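Local coordinates for peptidase, C14 family (Geobacter sulfurreducens PCA, PDB 3BIJ), which is of unknown function but belongs to the caspase-like C14 peptidases and is probably a cysteine-type endopeptidase, at residues G20-K25 with R165-S170; D100-L105 with E109-E114; S206-Q209 with L213-D216. One frame throughout, in Å; residues are numbered along the deposited sequence.

Contact 1 of 3, residues G20-K25 with R165-S170; sequences GGWAGK and RAMPQS
The W22 ring meets M167, a selenomethionine, and P168 obliquely. No hydrogen bond crosses between 20-25 and 165-170. The contact is apolar and small, with 142 Å² buried in all. Its tight part lies around the far corner of the indole. W22 CZ3 meets M167 CG at 3.4 Å, and W22 CH2 lies 3.5 Å from M167 CB. The selenium follows the same ring in a Met-aromatic contact, with M167 SE 4.6 Å from the six-membered ring centroid of W22. It stands 49° off the ring normal. P168 CD approaches W22 CZ2 at 3.5 Å, and P168 CG sits over one face of the indole near its rim. On the opposite face lies G24 CA, 3.3 Å above the ring plane. W22 CG is anti to its own N (chi1 -176°), which brings the indole alongside M167 and P168. An alanine here would probably open a gap beside M167 CG and P168 CD and cost the loop its apolar contact with 165-170. The other side is looser: G21 and K25 are exposed and make no contact with 165-170. F219 of a second subunit meets the W22 ring and also packs on P168. W22 also meets the ring of H84, which lies in an S-G-H-G sequence and is probably the catalytic histidine of this caspase-like family. The loop after strand 4-10 thus lies beside the probable active site, with W22 touching V171 of helix 169-178 and H84 of strand 76-89.

Contact 2 of 3, residues D100-L105 with E109-E114; sequences DETWCL and ELIDDE
T102 OG1 donates to E109 OE1 at 2.7 Å, using the anti lone pair of the carboxylate oxygen. With chi1 at 73°, OG1 stands between the backbone N and the carbonyl carbon, while CG2 faces I111. CG2 of T102 lies 4.1 Å from CG1 of I111. L110 is on the other face of the hairpin, where its CB meets CD1 of L105 at 4.0 Å and its CD2 approaches the W103 ring. The backbones set these positions. W103 and L110 form an antiparallel hydrogen-bonded pair, with W103 N to L110 O at 3.0 Å and L110 N to W103 O at 2.9 Å. D112 N adds a bond to E101 O just as the chain enters helix 112-119. I111 is the N-cap of that helix, and its N donates to E114 OE2 at 2.9 Å. Further out, R57 pairs with E114, and Y81 stacks on W103. Acid groups gather at the open end of the hairpin. A water donates to both D100 OD1 and D112 OD1, whose like charges it probably screens. The carboxylates of D112, D113 and E114 stand in the first turn of the helix, where its dipole would tend to stabilise negative charge.

Contact 3 of 3, residues S206-Q209 with L213-D216; sequences SGCQ and LSQD
C208 turns its thiol to the hydroxyl of S214 and the backbone of L213. The polar contact is a close one: C208 SG lies 3.1 Å from S214 OG. Its chi1 of 67° sets SG between its own N and carbonyl carbon, and C208 CB also comes within 3.5 Å of S214 OG. The S214 hydroxyl has a firm partner, since it donates to the carbonyl O of S134. The remaining contacts are van der Waals. C208 SG packs against L213 C at 3.7 Å, while L213 CB points away from 206-209. G207 presents only its backbone, and G207 C lies 3.6 Å from S214 OG. Backbone bonds hold both flanks: G207 pairs with S132 of strand 127-133, and D216 pairs with R163. C208 and L213 also touch C135 of the D-S-C-H-S-G sequence. The two segments therefore pack beside the C135 loop at the C-terminal end of strand 127-133. Caspase-like peptidases of clan CD carry their catalytic cysteine in such a loop, beyond a central parallel strand, and C135 is probably that residue here.

How the contacts relate
Contact 2 is nested inside the long loop closed by contact 1, and contact 3 follows both along the chain. All lie within the caspase domain. The centre of contact 1 is about 14 Å from that of contact 2 and about 16 Å from that of contact 3. It touches both. M167 SE packs 3.8 Å from C104 SG, and M167 CE lies near the E109 carboxylate. R165 N probably bonds to S214 O, and its guanidinium forms a salt bridge with D216. Contacts 2 and 3 do not touch; their nearest atoms are about 8 Å apart. Segment 165-170 thus runs between the hairpin 99-104/109-111 and the loop after strand 201-206, near H84 and C135, the probable catalytic pair.

Contact 1 of 3, residues G20-K25 with R165-S170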
loop_
_atom_site.group_PDB
_atom_site.type_symbol
_atom_site.label_atom_id
_atom_site.label_comp_id
_atom_site.label_asym_id
_atom_site.label_seq_id
_atom_site.Cartn_x
_atom_site.Cartn_y
_atom_site.Cartn_z
ATOM N N GLY A 20 13.588 9.847 31.340
ATOM C CA GLY A 20 12.959 8.593 31.715
ATOM C C GLY A 20 13.466 7.359 30.986
ATOM O O GLY A 20 12.677 6.488 30.631
ATOM N N GLY A 21 14.772 7.279 30.747
ATOM C CA GLY A 21 15.319 6.111 30.077
ATOM C C GLY A 21 15.376 6.171 28.564
ATOM O O GLY A 21 15.820 5.226 27.915
ATOM N N TRP A 22 14.934 7.282 27.996
ATOM C CA TRP A 22 14.944 7.459 26.548
ATOM C C TRP A 22 16.249 8.127 26.137
ATOM O O TRP A 22 16.633 9.141 26.719
ATOM C CB TRP A 22 13.780 8.350 26.139
ATOM C CG TRP A 22 13.646 8.516 24.665
ATOM C CD1 TRP A 22 13.426 7.530 23.757
ATOM C CD2 TRP A 22 13.605 9.747 23.938
ATOM N NE1 TRP A 22 13.230 8.063 22.511
ATOM C CE2 TRP A 22 13.334 9.424 22.593
ATOM C CE3 TRP A 22 13.761 11.092 24.291
ATOM C CZ2 TRP A 22 13.216 10.392 21.605
ATOM C CZ3 TRP A 22 13.645 12.052 23.307
ATOM C CH2 TRP A 22 13.371 11.697 21.979
ATOM N N ALA A 23 16.923 7.577 25.135
ATOM C CA ALA A 23 18.187 8.148 24.676
ATOM C C ALA A 23 18.013 9.110 23.492
ATOM O O ALA A 23 18.945 9.840 23.128
ATOM C CB ALA A 23 19.157 7.026 24.299
ATOM N N GLY A 24 16.820 9.102 22.901
ATOM C CA GLY A 24 16.540 9.964 21.766
ATOM C C GLY A 24 17.593 9.853 20.684
ATOM O O GLY A 24 18.034 10.853 20.121
ATOM N N LYS A 25 18.003 8.626 20.391
ATOM C CA LYS A 25 19.024 8.377 19.380
ATOM C C LYS A 25 18.646 8.813 17.967
ATOM O O LYS A 25 17.516 8.613 17.507
ATOM C CB LYS A 25 19.389 6.890 19.377
ATOM C CG LYS A 25 20.251 6.446 20.570
ATOM C CD LYS A 25 21.733 6.290 20.191
ATOM C CE LYS A 25 22.296 7.592 19.592
ATOM N NZ LYS A 25 23.721 7.517 19.110
ATOM N N ARG A 165 12.529 13.567 13.875
ATOM C CA ARG A 165 13.146 14.287 14.970
ATOM C C ARG A 165 12.168 14.861 15.982
ATOM O O ARG A 165 12.250 16.026 16.367
ATOM C CB ARG A 165 14.047 15.371 14.389
ATOM C CG ARG A 165 15.193 14.787 13.570
ATOM C CD ARG A 165 16.120 15.855 13.003
ATOM N NE ARG A 165 17.305 15.275 12.385
ATOM C CZ ARG A 165 18.257 15.975 11.782
ATOM N NH1 ARG A 165 19.300 15.340 11.255
ATOM N NH2 ARG A 165 18.160 17.303 11.706
ATOM N N ALA A 166 11.239 14.021 16.419
ATOM C CA ALA A 166 10.254 14.436 17.407
ATOM C C ALA A 166 10.231 13.410 18.529
ATOM O O ALA A 166 10.215 12.200 18.284
ATOM C CB ALA A 166 8.879 14.539 16.772
HETATM N N MSE A 167 10.224 13.896 19.761
HETATM C CA MSE A 167 10.189 13.007 20.901
HETATM C C MSE A 167 8.790 12.393 20.968
HETATM O O MSE A 167 7.783 13.097 20.809
HETATM C CB MSE A 167 10.514 13.787 22.178
HETATM C CG MSE A 167 10.376 12.994 23.460
HETATM SE SE MSE A 167 10.981 14.015 25.018
HETATM C CE MSE A 167 9.684 15.481 24.959
ATOM N N PRO A 168 8.703 11.063 21.154
ATOM C CA PRO A 168 7.383 10.429 21.228
ATOM C C PRO A 168 6.583 10.929 22.428
ATOM O O PRO A 168 7.131 11.127 23.510
ATOM C CB PRO A 168 7.715 8.941 21.291
ATOM C CG PRO A 168 9.096 8.914 21.851
ATOM C CD PRO A 168 9.772 10.051 21.165
ATOM N N GLN A 169 5.288 11.133 22.227
ATOM C CA GLN A 169 4.428 11.645 23.280
ATOM C C GLN A 169 4.539 10.897 24.593
ATOM O O GLN A 169 4.492 11.500 25.664
ATOM C CB GLN A 169 2.979 11.653 22.815
ATOM C CG GLN A 169 2.728 12.612 21.677
ATOM C CD GLN A 169 1.263 12.705 21.319
ATOM O OE1 GLN A 169 0.885 13.454 20.419
ATOM N NE2 GLN A 169 0.424 11.943 22.024
ATOM N N SER A 170 4.677 9.581 24.530
ATOM C CA SER A 170 4.796 8.821 25.763
ATOM C C SER A 170 6.005 9.286 26.575
ATOM O O SER A 170 5.896 9.551 27.773
ATOM C CB SER A 170 4.902 7.343 25.441
ATOM O OG SER A 170 3.725 6.952 24.760
#

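Contact 2 of 3, residues D100-L105 with E109-E114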
loop_
_atom_site.group_PDB
_atom_site.type_symbol
_atom_site.label_atom_id
_atom_site.label_comp_id
_atom_site.label_asym_id
_atom_site.label_seq_id
_atom_site.Cartn_x
_atom_site.Cartn_y
_atom_site.Cartn_z
ATOM N N ASP A 100 3.561 22.767 25.671
ATOM C CA ASP A 100 4.528 23.768 25.224
ATOM C C ASP A 100 5.628 23.072 24.427
ATOM O O ASP A 100 6.207 22.082 24.878
ATOM C CB ASP A 100 5.162 24.494 26.410
ATOM C CG ASP A 100 4.218 25.469 27.074
ATOM O OD1 ASP A 100 3.693 26.369 26.378
ATOM O OD2 ASP A 100 4.014 25.348 28.296
ATOM N N GLU A 101 5.913 23.587 23.240
ATOM C CA GLU A 101 6.950 23.008 22.400
ATOM C C GLU A 101 8.317 23.287 22.997
ATOM O O GLU A 101 8.521 24.309 23.646
ATOM C CB GLU A 101 6.845 23.577 20.994
ATOM C CG GLU A 101 5.541 23.194 20.321
ATOM C CD GLU A 101 5.404 23.777 18.939
ATOM O OE1 GLU A 101 4.455 23.377 18.211
ATOM O OE2 GLU A 101 6.245 24.640 18.580
ATOM N N THR A 102 9.250 22.369 22.788
ATOM C CA THR A 102 10.585 22.514 23.346
ATOM C C THR A 102 11.635 21.890 22.442
ATOM O O THR A 102 11.319 21.241 21.441
ATOM C CB THR A 102 10.709 21.790 24.699
ATOM O OG1 THR A 102 10.737 20.373 24.475
ATOM C CG2 THR A 102 9.540 22.147 25.613
ATOM N N TRP A 103 12.892 22.113 22.802
ATOM C CA TRP A 103 14.006 21.521 22.090
ATOM C C TRP A 103 14.539 20.502 23.087
ATOM O O TRP A 103 14.710 20.812 24.272
ATOM C CB TRP A 103 15.094 22.551 21.763
ATOM C CG TRP A 103 14.886 23.265 20.453
ATOM C CD1 TRP A 103 13.873 23.062 19.559
ATOM C CD2 TRP A 103 15.715 24.289 19.895
ATOM N NE1 TRP A 103 14.020 23.892 18.482
ATOM C CE2 TRP A 103 15.141 24.660 18.661
ATOM C CE3 TRP A 103 16.888 24.929 20.320
ATOM C CZ2 TRP A 103 15.697 25.646 17.843
ATOM C CZ3 TRP A 103 17.440 25.907 19.507
ATOM C CH2 TRP A 103 16.839 26.254 18.279
ATOM N N CYS A 104 14.775 19.280 22.630
ATOM C CA CYS A 104 15.276 18.275 23.548
ATOM C C CYS A 104 16.782 18.315 23.614
ATOM O O CYS A 104 17.489 17.687 22.818
ATOM C CB CYS A 104 14.794 16.893 23.143
ATOM S SG CYS A 104 13.040 16.743 23.294
ATOM N N LEU A 105 17.276 19.087 24.565
ATOM C CA LEU A 105 18.709 19.196 24.729
ATOM C C LEU A 105 19.160 18.006 25.572
ATOM O O LEU A 105 18.345 17.314 26.183
ATOM C CB LEU A 105 19.070 20.554 25.359
ATOM C CG LEU A 105 18.724 21.779 24.475
ATOM C CD1 LEU A 105 19.203 23.034 25.130
ATOM C CD2 LEU A 105 19.365 21.645 23.093
ATOM N N GLU A 109 14.880 19.650 28.518
ATOM C CA GLU A 109 14.188 20.412 27.480
ATOM C C GLU A 109 14.262 21.918 27.662
ATOM O O GLU A 109 14.199 22.428 28.774
ATOM C CB GLU A 109 12.718 19.989 27.398
ATOM C CG GLU A 109 12.544 18.512 27.144
ATOM C CD GLU A 109 11.114 18.074 27.232
ATOM O OE1 GLU A 109 10.309 18.506 26.383
ATOM O OE2 GLU A 109 10.791 17.298 28.152
ATOM N N LEU A 110 14.401 22.624 26.551
ATOM C CA LEU A 110 14.466 24.069 26.579
ATOM C C LEU A 110 13.117 24.515 26.059
ATOM O O LEU A 110 12.825 24.321 24.888
ATOM C CB LEU A 110 15.581 24.555 25.651
ATOM C CG LEU A 110 15.783 26.063 25.521
ATOM C CD1 LEU A 110 16.276 26.635 26.837
ATOM C CD2 LEU A 110 16.765 26.343 24.417
ATOM N N ILE A 111 12.284 25.085 26.928
ATOM C CA ILE A 111 10.955 25.533 26.520
ATOM C C ILE A 111 11.048 26.634 25.477
ATOM O O ILE A 111 11.858 27.555 25.603
ATOM C CB ILE A 111 10.123 26.064 27.715
ATOM C CG1 ILE A 111 9.673 24.907 28.603
ATOM C CG2 ILE A 111 8.874 26.766 27.206
ATOM C CD1 ILE A 111 10.801 24.124 29.237
ATOM N N ASP A 112 10.206 26.548 24.453
ATOM C CA ASP A 112 10.217 27.547 23.391
ATOM C C ASP A 112 10.261 28.981 23.918
ATOM O O ASP A 112 10.861 29.864 23.302
ATOM C CB ASP A 112 9.013 27.357 22.456
ATOM C CG ASP A 112 7.681 27.414 23.182
ATOM O OD1 ASP A 112 6.646 27.138 22.534
ATOM O OD2 ASP A 112 7.662 27.727 24.391
ATOM N N ASP A 113 9.631 29.218 25.058
ATOM C CA ASP A 113 9.636 30.555 25.629
ATOM C C ASP A 113 11.029 30.975 26.071
ATOM O O ASP A 113 11.405 32.130 25.916
ATOM C CB ASP A 113 8.658 30.628 26.800
ATOM C CG ASP A 113 7.223 30.813 26.338
ATOM O OD1 ASP A 113 6.301 30.230 26.962
ATOM O OD2 ASP A 113 7.024 31.555 25.349
ATOM N N GLU A 114 11.795 30.042 26.621
ATOM C CA GLU A 114 13.149 30.361 27.056
ATOM C C GLU A 114 13.995 30.790 25.857
ATOM O O GLU A 114 14.795 31.715 25.959
ATOM C CB GLU A 114 13.800 29.152 27.726
ATOM C CG GLU A 114 12.961 28.501 28.817
ATOM C CD GLU A 114 13.714 27.407 29.557
ATOM O OE1 GLU A 114 14.554 27.743 30.420
ATOM O OE2 GLU A 114 13.475 26.211 29.263
HETATM O O HOH W 1 4.009 26.904 23.285
#

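Contact 3 of 3, residues S206-Q209 with L213-D216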
loop_
_atom_site.group_PDB
_atom_site.type_symbol
_atom_site.label_atom_id
_atom_site.label_comp_id
_atom_site.label_asym_id
_atom_site.label_seq_id
_atom_site.Cartn_x
_atom_site.Cartn_y
_atom_site.Cartn_z
ATOM N N SER A 206 12.456 26.671 9.595
ATOM C CA SER A 206 12.390 25.342 10.198
ATOM C C SER A 206 12.272 24.240 9.147
ATOM O O SER A 206 11.909 24.492 7.995
ATOM C CB SER A 206 11.205 25.264 11.151
ATOM O OG SER A 206 9.998 25.548 10.461
ATOM N N GLY A 207 12.556 23.007 9.560
ATOM C CA GLY A 207 12.503 21.883 8.643
ATOM C C GLY A 207 11.127 21.459 8.164
ATOM O O GLY A 207 10.989 20.792 7.134
ATOM N N CYS A 208 10.089 21.827 8.900
ATOM C CA CYS A 208 8.745 21.435 8.490
ATOM C C CYS A 208 7.655 22.340 9.067
ATOM O O CYS A 208 7.937 23.249 9.848
ATOM C CB CYS A 208 8.489 19.984 8.914
ATOM S SG CYS A 208 8.398 19.736 10.713
ATOM N N GLN A 209 6.410 22.072 8.668
ATOM C CA GLN A 209 5.248 22.828 9.133
ATOM C C GLN A 209 4.793 22.248 10.475
ATOM O O GLN A 209 5.168 21.125 10.836
ATOM C CB GLN A 209 4.089 22.727 8.134
ATOM C CG GLN A 209 4.420 23.158 6.717
ATOM C CD GLN A 209 4.768 24.618 6.605
ATOM O OE1 GLN A 209 5.575 24.998 5.769
ATOM N NE2 GLN A 209 4.144 25.453 7.431
ATOM N N LEU A 213 6.181 16.480 10.258
ATOM C CA LEU A 213 7.288 15.963 11.050
ATOM C C LEU A 213 8.529 16.072 10.198
ATOM O O LEU A 213 8.442 16.011 8.969
ATOM C CB LEU A 213 7.068 14.500 11.421
ATOM C CG LEU A 213 6.037 14.174 12.497
ATOM C CD1 LEU A 213 6.096 12.691 12.752
ATOM C CD2 LEU A 213 6.329 14.949 13.787
ATOM N N SER A 214 9.680 16.236 10.848
ATOM C CA SER A 214 10.958 16.356 10.143
ATOM C C SER A 214 11.697 15.036 10.136
ATOM O O SER A 214 11.928 14.436 11.182
ATOM C CB SER A 214 11.836 17.430 10.788
ATOM O OG SER A 214 11.346 18.716 10.485
ATOM N N GLN A 215 12.089 14.600 8.951
ATOM C CA GLN A 215 12.770 13.329 8.814
ATOM C C GLN A 215 14.269 13.372 9.103
ATOM O O GLN A 215 14.970 14.291 8.689
ATOM C CB GLN A 215 12.513 12.787 7.418
ATOM C CG GLN A 215 12.768 11.325 7.299
ATOM C CD GLN A 215 12.199 10.749 6.022
ATOM O OE1 GLN A 215 10.982 10.801 5.790
ATOM N NE2 GLN A 215 13.076 10.190 5.181
ATOM N N ASP A 216 14.747 12.378 9.839
ATOM C CA ASP A 216 16.157 12.274 10.170
ATOM C C ASP A 216 16.798 11.306 9.183
ATOM O O ASP A 216 16.580 10.099 9.267
ATOM C CB ASP A 216 16.333 11.727 11.581
ATOM C CG ASP A 216 17.789 11.445 11.918
ATOM O OD1 ASP A 216 18.098 10.345 12.426
ATOM O OD2 ASP A 216 18.634 12.330 11.683
#